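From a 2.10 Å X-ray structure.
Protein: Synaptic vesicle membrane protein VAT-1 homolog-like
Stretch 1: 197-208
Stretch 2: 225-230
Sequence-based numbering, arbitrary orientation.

Stretch 1 (197-208) YVQEVKRISAEG
Stretch 2 225-230: LSLLKP

One apolar side chain can anchor a loop to a helix, as Leu 227 illustrates. Stretch 1 is helical from Tyr 197 to about Ile 204, then closes in a type I turn, Ser 205 to Gly 208. A second, Leu 225 to Leu 228, leads into a strand that includes Leu 228 and Lys 229, before a corner at Pro 230. The backbones come nearest at Gly 208 and Leu 227, CA to CA 5.1 Å.

Leu 227 (chi1 -83°, chi2 -87°) starts sideways but brings its tip to the helix: its CD2 lies 3.6 Å from Val 198 CG2, its CD1 4.4 Å from Val 201 CG1. Both valines are t. Lys 202 (chi1 m, chi2 -145°, chi3 t, chi4 p) starts sideways, but its ammonium approaches a carbonyl: NZ to Ser 226 O is a weak hydrogen bond of 3.4 Å.

Gly 208, at phi/psi 104/-140, places CA 3.3 Å from Leu 227 O in a CA-H...O contact; a CB would clash with that oxygen and jam against Glu 207 O, which by itself calls for glycine. Ser 205, t, donates OG to Gly 208 O (2.8 Å). Lys 229 (m, t, t, t) lays CE 3.5 Å from both Glu 207 CG and Gly 208 O; its methylenes pack on Glu 207 CG, while NZ is hydrogen-bonded just outside the stretches.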

# COMPACT_ATOMS: atom_id res chain seq x y z
N TYR A 197 -12.61 -13.24 -17.72
CA TYR A 197 -12.90 -11.90 -17.25
C TYR A 197 -11.77 -10.89 -17.49
O TYR A 197 -12.04 -9.70 -17.71
CB TYR A 197 -13.25 -11.96 -15.75
CG TYR A 197 -12.15 -12.55 -14.88
CD1 TYR A 197 -11.11 -11.76 -14.41
CD2 TYR A 197 -12.12 -13.91 -14.57
CE1 TYR A 197 -10.08 -12.29 -13.65
CE2 TYR A 197 -11.10 -14.46 -13.81
CZ TYR A 197 -10.08 -13.64 -13.36
OH TYR A 197 -9.05 -14.17 -12.60
N VAL A 198 -10.51 -11.35 -17.45
CA VAL A 198 -9.36 -10.44 -17.68
C VAL A 198 -9.60 -9.59 -18.92
O VAL A 198 -9.49 -8.36 -18.87
CB VAL A 198 -8.03 -11.23 -17.82
CG1 VAL A 198 -6.89 -10.30 -18.29
CG2 VAL A 198 -7.69 -11.93 -16.51
N GLN A 199 -9.96 -10.24 -20.02
CA GLN A 199 -10.30 -9.54 -21.26
C GLN A 199 -11.55 -8.68 -21.06
O GLN A 199 -11.56 -7.50 -21.45
CB GLN A 199 -10.53 -10.55 -22.39
CG GLN A 199 -9.35 -11.50 -22.63
CD GLN A 199 -9.77 -12.97 -22.72
OE1 GLN A 199 -10.92 -13.32 -22.46
NE2 GLN A 199 -8.82 -13.82 -23.10
N GLU A 200 -12.56 -9.25 -20.42
CA GLU A 200 -13.82 -8.54 -20.17
C GLU A 200 -13.62 -7.28 -19.35
O GLU A 200 -14.21 -6.25 -19.65
CB GLU A 200 -14.85 -9.47 -19.52
N VAL A 201 -12.77 -7.35 -18.32
CA VAL A 201 -12.39 -6.15 -17.54
C VAL A 201 -11.62 -5.19 -18.42
O VAL A 201 -11.89 -3.98 -18.45
CB VAL A 201 -11.51 -6.50 -16.29
CG1 VAL A 201 -10.94 -5.21 -15.63
CG2 VAL A 201 -12.29 -7.35 -15.27
N LYS A 202 -10.61 -5.71 -19.12
CA LYS A 202 -9.77 -4.85 -19.97
C LYS A 202 -10.59 -4.13 -21.05
O LYS A 202 -10.27 -2.99 -21.38
CB LYS A 202 -8.61 -5.63 -20.60
CG LYS A 202 -7.50 -6.00 -19.60
CD LYS A 202 -6.11 -5.97 -20.23
CE LYS A 202 -5.00 -5.88 -19.18
NZ LYS A 202 -4.76 -7.16 -18.44
N ARG A 203 -11.67 -4.75 -21.55
CA ARG A 203 -12.53 -4.09 -22.54
C ARG A 203 -13.26 -2.86 -21.95
O ARG A 203 -13.60 -1.94 -22.70
CB ARG A 203 -13.51 -5.06 -23.23
N ILE A 204 -13.48 -2.82 -20.63
CA ILE A 204 -14.07 -1.64 -19.97
C ILE A 204 -13.00 -0.67 -19.44
O ILE A 204 -13.23 0.55 -19.35
CB ILE A 204 -14.99 -2.03 -18.77
CG1 ILE A 204 -16.17 -2.88 -19.23
CG2 ILE A 204 -15.49 -0.78 -18.03
CD1 ILE A 204 -16.06 -4.34 -18.83
N SER A 205 -11.86 -1.22 -19.06
CA SER A 205 -10.77 -0.42 -18.53
C SER A 205 -9.46 -1.01 -19.02
O SER A 205 -8.92 -1.93 -18.40
CB SER A 205 -10.83 -0.39 -17.00
OG SER A 205 -9.81 0.41 -16.46
N ALA A 206 -8.96 -0.48 -20.14
CA ALA A 206 -7.78 -1.02 -20.83
C ALA A 206 -6.59 -1.24 -19.89
O ALA A 206 -5.94 -2.30 -19.92
CB ALA A 206 -7.38 -0.11 -21.98
N GLU A 207 -6.35 -0.24 -19.05
CA GLU A 207 -5.26 -0.22 -18.07
C GLU A 207 -5.43 -1.21 -16.89
O GLU A 207 -4.46 -1.60 -16.23
CB GLU A 207 -5.13 1.23 -17.56
CG GLU A 207 -6.31 1.74 -16.66
CD GLU A 207 -7.51 2.27 -17.45
OE1 GLU A 207 -7.99 1.59 -18.37
OE2 GLU A 207 -7.99 3.38 -17.13
N GLY A 208 -6.68 -1.59 -16.62
CA GLY A 208 -7.01 -2.55 -15.57
C GLY A 208 -7.59 -1.85 -14.35
O GLY A 208 -8.37 -0.88 -14.49
N LEU A 225 -2.54 -9.42 -10.75
CA LEU A 225 -1.15 -9.12 -10.99
C LEU A 225 -1.01 -8.40 -12.35
O LEU A 225 -0.69 -7.20 -12.41
CB LEU A 225 -0.33 -10.41 -10.95
N SER A 226 -1.28 -9.13 -13.42
CA SER A 226 -1.37 -8.56 -14.76
C SER A 226 -2.54 -7.59 -14.90
O SER A 226 -2.62 -6.82 -15.85
CB SER A 226 -1.54 -9.69 -15.80
N LEU A 227 -3.47 -7.65 -13.94
CA LEU A 227 -4.66 -6.82 -13.96
C LEU A 227 -4.42 -5.38 -13.40
O LEU A 227 -5.23 -4.48 -13.58
CB LEU A 227 -5.73 -7.53 -13.12
CG LEU A 227 -6.62 -8.65 -13.64
CD1 LEU A 227 -7.88 -8.05 -14.29
CD2 LEU A 227 -5.85 -9.59 -14.57
N LEU A 228 -3.32 -5.18 -12.69
CA LEU A 228 -3.11 -3.90 -11.96
C LEU A 228 -2.63 -2.72 -12.80
O LEU A 228 -1.67 -2.83 -13.57
CB LEU A 228 -2.08 -4.10 -10.85
CG LEU A 228 -2.52 -4.92 -9.66
CD1 LEU A 228 -1.24 -5.28 -8.88
CD2 LEU A 228 -3.54 -4.15 -8.81
N LYS A 229 -3.29 -1.56 -12.63
CA LYS A 229 -2.74 -0.31 -13.12
C LYS A 229 -1.37 -0.06 -12.43
O LYS A 229 -1.04 -0.71 -11.45
CB LYS A 229 -3.68 0.86 -12.78
CG LYS A 229 -5.02 0.92 -13.49
CD LYS A 229 -5.68 2.28 -13.18
CE LYS A 229 -7.21 2.27 -13.35
NZ LYS A 229 -7.87 3.36 -12.50
N PRO A 230 -0.54 0.88 -12.97
CA PRO A 230 0.61 1.36 -12.24
C PRO A 230 0.21 1.94 -10.89
O PRO A 230 -0.82 2.61 -10.79
CB PRO A 230 1.18 2.48 -13.15
CG PRO A 230 0.64 2.20 -14.51
CD PRO A 230 -0.69 1.53 -14.29